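Local coordinates for protein (hdlp (histone deacetylase-like protein)) (Aquifex aeolicus, PDB 1C3P), which probably acts as a zinc-dependent deacetylase of the histone deacetylase family, with an arginase-like alpha/beta fold, and may take part in acetoin degradation, at residues L302-T307 / L351-R356; L260-L265 / R344-E349. All coordinates share one frame; numbering follows the deposited sequence.

Contact 1: L302-T307 / L351-R356; sequences LARAWT and LKDPWR
Helix 299-314 of the alpha/beta domain is met here by the loop 351-356, between helices 324-332 and 362-372, with Arg304 running alongside Leu351 O and on to Asp353. The arginine CG is anti to the carbonyl carbon (chi1 -62°), and the chain bends at chi3. The carbonyl O of Leu351 lies over one face of the guanidinium, 3.3 Å from Arg304 NH1, at an angle too poor for a hydrogen bond; NH1 instead donates to Thr350 O, one residue earlier. Arg304 NH2 makes a salt bridge to Asp353 OD1 at 3.2 Å, the two planes turned 35° apart, although the exact place of that carboxylate is less sure. Asn272 N also donates to Asp353 OD2, and this oxygen lies over the Arg356 guanidinium, a charge pairing with no N-H directed at it. An alanine at Arg304 would probably leave Asp353 without one of its cationic partners and Thr350 O without the NH1 donor.

Leu351 brings in the apolar part. Its CG is anti to the backbone N (chi1 -160°), and the two methyls meet different parts of the helix: Leu351 CD2 sits 3.5 Å from Arg304 O, while CD1 meets Thr307 CG2 at 3.8 Å. Thr307 OG1 turns back to Ala303 O (2.7 Å), the usual i to i-4 bond of a helical threonine. A loop thus packs through a salt-bridge network on a helix of the parallel-sheet, arginase-like histone deacetylase fold.

Contact 2: L260-L265 / R344-E349; sequences LLEDYL and RSYMLE
Glu262, bent at chi2 (88°), and Tyr346, whose CG is placed between the backbone N and the carbonyl carbon (chi1 64°), reach toward each other tip to tip. Glu262 belongs to the type I beta turn Leu260-Asp263, in the loop after strand 250-254, and Tyr346 to the 3-10 segment 345-348. Tyr346 OH donates to Glu262 OE2 across a very short 2.5 Å, with the oxygen at the ring edge and the carboxylate plane 35° from that of the ring. Tyr346 OH also accepts a bent bond from Arg344 NH1 at 3.0 Å, tilted out of the guanidinium plane, so it has a donor and an acceptor role at once. Glu262 OE2 in turn holds a salt bridge to Arg356.

Further back, Glu262 CG lies 3.5 Å above one face of the Arg344 guanidinium, toward its rim, and 3.4 Å from Met347 SD; the glutamate and methionine chains run antiparallel past one another. The glutamate side chain is about 10 Å from that of Asp258, known to bind zinc in this protein, though no zinc is bound to this chain here. A single water completes the join, donating to Glu262 O at 2.6 Å and accepting from Arg344 NE at 2.8 Å.

Following the chain from the N terminus, the loop 260-265 comes first, after strand 250-254, then 302-307 on helix 299-314, and last 344-349 and 351-356 between helices 324-332 and 362-372. Contact 2 closes a loop with 78 residues between its segments, contact 1 one with 43; because the segments alternate, the two loops cross rather than nest. Their centres are 9 Å apart and they touch directly: Arg356 NH2 meets Glu262 OE2 at 3.0 Å, and Ala305 CB packs on Leu260 CD1 at 3.8 Å. Together they fasten the late loop to both the turn following a central strand and a helix of the domain.

Contact 1: L302-T307 / L351-R356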
ATOM      1  N   LEU A 302      -2.347  -0.771 -12.039  1.00 23.19           N
ATOM      2  CA  LEU A 302      -2.164  -1.679 -10.929  1.00 20.66           C
ATOM      3  C   LEU A 302      -1.630  -3.023 -11.397  1.00 22.08           C
ATOM      4  O   LEU A 302      -0.605  -3.487 -10.919  1.00 20.43           O
ATOM      5  CB  LEU A 302      -3.506  -1.847 -10.202  1.00 23.31           C
ATOM      6  CG  LEU A 302      -3.739  -2.861  -9.079  1.00 36.66           C
ATOM      7  CD1 LEU A 302      -5.073  -2.558  -8.414  1.00 38.41           C
ATOM      8  CD2 LEU A 302      -3.746  -4.276  -9.618  1.00 28.52           C
ATOM      9  N   ALA A 303      -2.323  -3.638 -12.353  1.00 19.58           N
ATOM     10  CA  ALA A 303      -1.920  -4.949 -12.841  1.00 19.77           C
ATOM     11  C   ALA A 303      -0.518  -5.019 -13.405  1.00 19.19           C
ATOM     12  O   ALA A 303       0.242  -5.931 -13.076  1.00 22.51           O
ATOM     13  CB  ALA A 303      -2.914  -5.449 -13.873  1.00 21.69           C
ATOM     14  N   ARG A 304      -0.154  -4.072 -14.262  1.00 20.12           N
ATOM     15  CA  ARG A 304       1.169  -4.128 -14.849  1.00 18.04           C
ATOM     16  C   ARG A 304       2.271  -3.828 -13.842  1.00 21.00           C
ATOM     17  O   ARG A 304       3.314  -4.483 -13.844  1.00 19.45           O
ATOM     18  CB  ARG A 304       1.286  -3.150 -16.041  1.00 21.09           C
ATOM     19  CG  ARG A 304       0.350  -3.412 -17.242  1.00 24.34           C
ATOM     20  CD  ARG A 304       0.745  -2.493 -18.425  1.00 27.09           C
ATOM     21  NE  ARG A 304       0.917  -1.124 -17.964  1.00 45.73           N
ATOM     22  CZ  ARG A 304       1.677  -0.203 -18.547  1.00 39.82           C
ATOM     23  NH1 ARG A 304       2.373  -0.475 -19.653  1.00 28.40           N
ATOM     24  NH2 ARG A 304       1.764   0.998 -17.997  1.00 41.77           N
ATOM     25  N   ALA A 305       2.039  -2.848 -12.972  1.00 19.93           N
ATOM     26  CA  ALA A 305       3.057  -2.467 -12.001  1.00 18.70           C
ATOM     27  C   ALA A 305       3.351  -3.545 -10.977  1.00 16.46           C
ATOM     28  O   ALA A 305       4.514  -3.840 -10.701  1.00 19.49           O
ATOM     29  CB  ALA A 305       2.657  -1.135 -11.300  1.00 18.26           C
ATOM     30  N   TRP A 306       2.314  -4.138 -10.393  1.00 21.92           N
ATOM     31  CA  TRP A 306       2.574  -5.194  -9.433  1.00 18.99           C
ATOM     32  C   TRP A 306       3.152  -6.400 -10.143  1.00 20.26           C
ATOM     33  O   TRP A 306       3.868  -7.194  -9.537  1.00 21.20           O
ATOM     34  CB  TRP A 306       1.317  -5.582  -8.657  1.00 17.96           C
ATOM     35  CG  TRP A 306       1.031  -4.631  -7.517  1.00 21.34           C
ATOM     36  CD1 TRP A 306       1.912  -3.773  -6.928  1.00 19.88           C
ATOM     37  CD2 TRP A 306      -0.197  -4.503  -6.796  1.00 16.55           C
ATOM     38  NE1 TRP A 306       1.309  -3.116  -5.880  1.00 15.95           N
ATOM     39  CE2 TRP A 306       0.015  -3.547  -5.778  1.00 19.37           C
ATOM     40  CE3 TRP A 306      -1.459  -5.104  -6.910  1.00 17.80           C
ATOM     41  CZ2 TRP A 306      -0.993  -3.178  -4.877  1.00 24.85           C
ATOM     42  CZ3 TRP A 306      -2.460  -4.739  -6.018  1.00 29.69           C
ATOM     43  CH2 TRP A 306      -2.217  -3.782  -5.011  1.00 17.04           C
ATOM     44  N   THR A 307       2.847  -6.548 -11.426  1.00 18.60           N
ATOM     45  CA  THR A 307       3.410  -7.672 -12.159  1.00 16.88           C
ATOM     46  C   THR A 307       4.925  -7.473 -12.213  1.00 17.47           C
ATOM     47  O   THR A 307       5.677  -8.431 -12.049  1.00 18.94           O
ATOM     48  CB  THR A 307       2.781  -7.792 -13.572  1.00 22.05           C
ATOM     49  OG1 THR A 307       1.441  -8.288 -13.438  1.00 21.58           O
ATOM     50  CG2 THR A 307       3.586  -8.742 -14.458  1.00 24.86           C
ATOM     51  N   LEU A 351       4.226  -4.155 -21.178  1.00 29.07           N
ATOM     52  CA  LEU A 351       4.136  -4.340 -19.746  1.00 24.59           C
ATOM     53  C   LEU A 351       4.817  -3.165 -19.038  1.00 29.71           C
ATOM     54  O   LEU A 351       4.279  -2.603 -18.081  1.00 30.53           O
ATOM     55  CB  LEU A 351       4.796  -5.667 -19.356  1.00 29.91           C
ATOM     56  CG  LEU A 351       4.396  -6.247 -18.000  1.00 39.62           C
ATOM     57  CD1 LEU A 351       5.005  -7.624 -17.833  1.00 37.09           C
ATOM     58  CD2 LEU A 351       4.834  -5.327 -16.885  1.00 54.03           C
ATOM     59  N   LYS A 352       5.995  -2.791 -19.522  1.00 28.64           N
ATOM     60  CA  LYS A 352       6.764  -1.690 -18.937  1.00 32.72           C
ATOM     61  C   LYS A 352       6.513  -0.397 -19.692  1.00 32.49           C
ATOM     62  O   LYS A 352       6.500  -0.398 -20.915  1.00 31.90           O
ATOM     63  CB  LYS A 352       8.257  -2.021 -19.002  1.00 27.37           C
ATOM     64  CG  LYS A 352       8.676  -3.159 -18.095  1.00 43.48           C
ATOM     65  CD  LYS A 352      10.040  -3.741 -18.461  1.00 46.77           C
ATOM     66  CE  LYS A 352      11.160  -2.727 -18.415  1.00 51.52           C
ATOM     67  NZ  LYS A 352      12.458  -3.370 -18.793  1.00 62.08           N
ATOM     68  N   ASP A 353       6.274   0.708 -18.991  1.00 31.44           N
ATOM     69  CA  ASP A 353       6.116   1.947 -19.738  1.00 26.50           C
ATOM     70  C   ASP A 353       7.475   2.637 -19.820  1.00 26.41           C
ATOM     71  O   ASP A 353       8.414   2.267 -19.116  1.00 25.73           O
ATOM     72  CB  ASP A 353       5.043   2.879 -19.140  1.00 50.09           C
ATOM     73  CG  ASP A 353       5.121   3.005 -17.643  1.00 52.79           C
ATOM     74  OD1 ASP A 353       4.583   2.127 -16.940  1.00 58.55           O
ATOM     75  OD2 ASP A 353       5.717   3.989 -17.166  1.00 73.19           O
ATOM     76  N   PRO A 354       7.623   3.603 -20.731  1.00 30.12           N
ATOM     77  CA  PRO A 354       8.893   4.318 -20.873  1.00 34.02           C
ATOM     78  C   PRO A 354       9.149   5.160 -19.635  1.00 34.00           C
ATOM     79  O   PRO A 354       8.217   5.502 -18.908  1.00 28.28           O
ATOM     80  CB  PRO A 354       8.643   5.195 -22.096  1.00 32.25           C
ATOM     81  CG  PRO A 354       7.175   5.519 -21.940  1.00 44.48           C
ATOM     82  CD  PRO A 354       6.654   4.107 -21.718  1.00 35.38           C
ATOM     83  N   TRP A 355      10.406   5.489 -19.385  1.00 23.89           N
ATOM     84  CA  TRP A 355      10.691   6.335 -18.241  1.00 33.84           C
ATOM     85  C   TRP A 355       9.950   7.649 -18.400  1.00 33.12           C
ATOM     86  O   TRP A 355       9.625   8.048 -19.519  1.00 29.41           O
ATOM     87  CB  TRP A 355      12.182   6.604 -18.112  1.00 33.84           C
ATOM     88  CG  TRP A 355      12.881   5.490 -17.451  1.00 49.97           C
ATOM     89  CD1 TRP A 355      13.322   4.329 -18.022  1.00 56.10           C
ATOM     90  CD2 TRP A 355      13.129   5.373 -16.054  1.00 46.60           C
ATOM     91  NE1 TRP A 355      13.831   3.493 -17.054  1.00 56.07           N
ATOM     92  CE2 TRP A 355      13.723   4.113 -15.836  1.00 54.73           C
ATOM     93  CE3 TRP A 355      12.905   6.212 -14.959  1.00 46.90           C
ATOM     94  CZ2 TRP A 355      14.095   3.673 -14.567  1.00 55.25           C
ATOM     95  CZ3 TRP A 355      13.273   5.777 -13.703  1.00 50.74           C
ATOM     96  CH2 TRP A 355      13.860   4.520 -13.516  1.00 50.68           C
ATOM     97  N   ARG A 356       9.676   8.302 -17.273  1.00 23.90           N
ATOM     98  CA  ARG A 356       8.972   9.579 -17.252  1.00 23.96           C
ATOM     99  C   ARG A 356       9.735  10.483 -16.296  1.00 24.89           C
ATOM    100  O   ARG A 356       9.234  10.874 -15.244  1.00 22.25           O
ATOM    101  CB  ARG A 356       7.527   9.375 -16.777  1.00 22.66           C
ATOM    102  CG  ARG A 356       6.716   8.498 -17.728  1.00 29.06           C
ATOM    103  CD  ARG A 356       5.410   7.988 -17.149  1.00 28.92           C
ATOM    104  NE  ARG A 356       4.724   7.161 -18.140  1.00 24.73           N
ATOM    105  CZ  ARG A 356       3.666   6.399 -17.888  1.00 23.57           C
ATOM    106  NH1 ARG A 356       3.155   6.349 -16.662  1.00 22.15           N
ATOM    107  NH2 ARG A 356       3.116   5.690 -18.868  1.00 22.69           N
TER

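Contact 2: L260-L265 / R344-E349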
ATOM      1  N   LEU A 260       1.521   6.318  -9.956  1.00 18.75           N
ATOM      2  CA  LEU A 260       1.630   6.305 -11.414  1.00 22.16           C
ATOM      3  C   LEU A 260       0.807   7.362 -12.144  1.00 24.16           C
ATOM      4  O   LEU A 260      -0.290   7.753 -11.720  1.00 21.69           O
ATOM      5  CB  LEU A 260       1.253   4.916 -11.964  1.00 20.35           C
ATOM      6  CG  LEU A 260       2.075   3.737 -11.435  1.00 21.82           C
ATOM      7  CD1 LEU A 260       1.394   2.416 -11.802  1.00 18.57           C
ATOM      8  CD2 LEU A 260       3.484   3.813 -11.962  1.00 19.18           C
ATOM      9  N   LEU A 261       1.352   7.814 -13.265  1.00 19.54           N
ATOM     10  CA  LEU A 261       0.701   8.815 -14.108  1.00 17.34           C
ATOM     11  C   LEU A 261      -0.761   8.483 -14.416  1.00 18.11           C
ATOM     12  O   LEU A 261      -1.631   9.356 -14.354  1.00 19.02           O
ATOM     13  CB  LEU A 261       1.489   8.960 -15.415  1.00 19.96           C
ATOM     14  CG  LEU A 261       0.857   9.802 -16.529  1.00 29.99           C
ATOM     15  CD1 LEU A 261       0.551  11.191 -16.012  1.00 33.66           C
ATOM     16  CD2 LEU A 261       1.801   9.869 -17.720  1.00 44.71           C
ATOM     17  N   GLU A 262      -1.042   7.219 -14.717  1.00 22.68           N
ATOM     18  CA  GLU A 262      -2.400   6.811 -15.058  1.00 18.46           C
ATOM     19  C   GLU A 262      -3.414   6.779 -13.922  1.00 25.65           C
ATOM     20  O   GLU A 262      -4.616   6.646 -14.168  1.00 25.49           O
ATOM     21  CB  GLU A 262      -2.385   5.449 -15.749  1.00 22.01           C
ATOM     22  CG  GLU A 262      -1.749   5.476 -17.117  1.00 22.94           C
ATOM     23  CD  GLU A 262      -0.261   5.266 -17.074  1.00 23.11           C
ATOM     24  OE1 GLU A 262       0.336   5.319 -15.972  1.00 24.58           O
ATOM     25  OE2 GLU A 262       0.316   5.060 -18.157  1.00 27.06           O
ATOM     26  N   ASP A 263      -2.950   6.906 -12.681  1.00 22.45           N
ATOM     27  CA  ASP A 263      -3.869   6.885 -11.553  1.00 15.93           C
ATOM     28  C   ASP A 263      -4.204   8.327 -11.209  1.00 22.32           C
ATOM     29  O   ASP A 263      -3.339   9.128 -10.822  1.00 18.50           O
ATOM     30  CB  ASP A 263      -3.239   6.125 -10.379  1.00 18.99           C
ATOM     31  CG  ASP A 263      -4.236   5.820  -9.277  1.00 22.21           C
ATOM     32  OD1 ASP A 263      -4.060   4.782  -8.615  1.00 23.19           O
ATOM     33  OD2 ASP A 263      -5.180   6.614  -9.062  1.00 25.02           O
ATOM     34  N   TYR A 264      -5.478   8.648 -11.377  1.00 25.21           N
ATOM     35  CA  TYR A 264      -5.965   9.995 -11.162  1.00 29.92           C
ATOM     36  C   TYR A 264      -6.050  10.371  -9.696  1.00 29.95           C
ATOM     37  O   TYR A 264      -6.183  11.544  -9.373  1.00 30.11           O
ATOM     38  CB  TYR A 264      -7.328  10.180 -11.864  1.00 38.48           C
ATOM     39  CG  TYR A 264      -8.542   9.667 -11.118  1.00 54.09           C
ATOM     40  CD1 TYR A 264      -9.023  10.334  -9.982  1.00 69.38           C
ATOM     41  CD2 TYR A 264      -9.227   8.532 -11.551  1.00 66.09           C
ATOM     42  CE1 TYR A 264     -10.152   9.887  -9.299  1.00 68.71           C
ATOM     43  CE2 TYR A 264     -10.364   8.072 -10.872  1.00 74.50           C
ATOM     44  CZ  TYR A 264     -10.818   8.756  -9.747  1.00 72.57           C
ATOM     45  OH  TYR A 264     -11.932   8.311  -9.065  1.00 71.96           O
ATOM     46  N   LEU A 265      -5.972   9.394  -8.802  1.00 24.45           N
ATOM     47  CA  LEU A 265      -6.027   9.739  -7.396  1.00 25.36           C
ATOM     48  C   LEU A 265      -4.734  10.354  -6.874  1.00 22.33           C
ATOM     49  O   LEU A 265      -4.629  10.657  -5.690  1.00 23.48           O
ATOM     50  CB  LEU A 265      -6.459   8.549  -6.539  1.00 29.81           C
ATOM     51  CG  LEU A 265      -7.972   8.327  -6.642  1.00 34.43           C
ATOM     52  CD1 LEU A 265      -8.424   7.292  -5.624  1.00 44.38           C
ATOM     53  CD2 LEU A 265      -8.689   9.640  -6.365  1.00 46.72           C
ATOM     54  N   ARG A 344      -5.942   5.230 -22.774  1.00 30.51           N
ATOM     55  CA  ARG A 344      -4.914   4.502 -22.059  1.00 29.43           C
ATOM     56  C   ARG A 344      -4.669   3.149 -22.701  1.00 34.31           C
ATOM     57  O   ARG A 344      -3.967   2.323 -22.136  1.00 29.09           O
ATOM     58  CB  ARG A 344      -5.336   4.304 -20.609  1.00 30.10           C
ATOM     59  CG  ARG A 344      -5.429   5.566 -19.793  1.00 33.95           C
ATOM     60  CD  ARG A 344      -4.105   6.316 -19.747  1.00 20.92           C
ATOM     61  NE  ARG A 344      -4.255   7.511 -18.924  1.00 29.72           N
ATOM     62  CZ  ARG A 344      -3.384   8.511 -18.863  1.00 29.13           C
ATOM     63  NH1 ARG A 344      -2.266   8.485 -19.580  1.00 29.63           N
ATOM     64  NH2 ARG A 344      -3.656   9.561 -18.099  1.00 27.19           N
ATOM     65  N   SER A 345      -5.236   2.930 -23.886  1.00 28.34           N
ATOM     66  CA  SER A 345      -5.088   1.646 -24.572  1.00 30.95           C
ATOM     67  C   SER A 345      -3.641   1.255 -24.872  1.00 30.92           C
ATOM     68  O   SER A 345      -3.346   0.076 -25.093  1.00 31.15           O
ATOM     69  CB  SER A 345      -5.883   1.649 -25.873  1.00 29.56           C
ATOM     70  OG  SER A 345      -5.350   2.619 -26.747  1.00 29.38           O
ATOM     71  N   TYR A 346      -2.742   2.234 -24.900  1.00 25.64           N
ATOM     72  CA  TYR A 346      -1.331   1.961 -25.160  1.00 26.81           C
ATOM     73  C   TYR A 346      -0.752   1.084 -24.046  1.00 25.57           C
ATOM     74  O   TYR A 346       0.252   0.401 -24.234  1.00 28.07           O
ATOM     75  CB  TYR A 346      -0.561   3.278 -25.208  1.00 34.41           C
ATOM     76  CG  TYR A 346      -0.566   4.025 -23.880  1.00 27.35           C
ATOM     77  CD1 TYR A 346       0.386   3.751 -22.891  1.00 24.87           C
ATOM     78  CD2 TYR A 346      -1.539   4.987 -23.613  1.00 27.70           C
ATOM     79  CE1 TYR A 346       0.370   4.430 -21.657  1.00 28.05           C
ATOM     80  CE2 TYR A 346      -1.569   5.669 -22.385  1.00 26.59           C
ATOM     81  CZ  TYR A 346      -0.613   5.387 -21.416  1.00 33.75           C
ATOM     82  OH  TYR A 346      -0.645   6.070 -20.215  1.00 26.06           O
ATOM     83  N   MET A 347      -1.382   1.120 -22.875  1.00 29.08           N
ATOM     84  CA  MET A 347      -0.909   0.331 -21.736  1.00 24.19           C
ATOM     85  C   MET A 347      -1.044  -1.152 -22.000  1.00 29.45           C
ATOM     86  O   MET A 347      -0.325  -1.963 -21.404  1.00 28.08           O
ATOM     87  CB  MET A 347      -1.697   0.693 -20.473  1.00 24.87           C
ATOM     88  CG  MET A 347      -1.513   2.128 -20.024  1.00 23.66           C
ATOM     89  SD  MET A 347      -2.558   2.528 -18.573  1.00 27.02           S
ATOM     90  CE  MET A 347      -4.084   2.154 -19.107  1.00 37.69           C
ATOM     91  N   LEU A 348      -1.963  -1.497 -22.905  1.00 23.71           N
ATOM     92  CA  LEU A 348      -2.226  -2.891 -23.272  1.00 34.11           C
ATOM     93  C   LEU A 348      -1.171  -3.410 -24.245  1.00 36.09           C
ATOM     94  O   LEU A 348      -1.072  -4.614 -24.488  1.00 33.30           O
ATOM     95  CB  LEU A 348      -3.601  -3.019 -23.944  1.00 25.37           C
ATOM     96  CG  LEU A 348      -4.877  -2.516 -23.267  1.00 30.38           C
ATOM     97  CD1 LEU A 348      -6.058  -2.697 -24.228  1.00 27.44           C
ATOM     98  CD2 LEU A 348      -5.117  -3.268 -21.959  1.00 36.44           C
ATOM     99  N   GLU A 349      -0.381  -2.493 -24.792  1.00 30.51           N
ATOM    100  CA  GLU A 349       0.642  -2.832 -25.772  1.00 35.53           C
ATOM    101  C   GLU A 349       2.030  -3.162 -25.222  1.00 38.48           C
ATOM    102  O   GLU A 349       2.921  -3.566 -25.971  1.00 40.12           O
ATOM    103  CB  GLU A 349       0.753  -1.690 -26.787  1.00 31.35           C
ATOM    104  CG  GLU A 349      -0.537  -1.387 -27.519  1.00 29.09           C
ATOM    105  CD  GLU A 349      -1.080  -2.593 -28.261  1.00 31.78           C
ATOM    106  OE1 GLU A 349      -0.264  -3.344 -28.832  1.00 30.98           O
ATOM    107  OE2 GLU A 349      -2.312  -2.780 -28.293  1.00 30.67           O
TER
HETATM  108  O   HOH W   1      -5.705   7.258 -16.485  1.00 28.41           O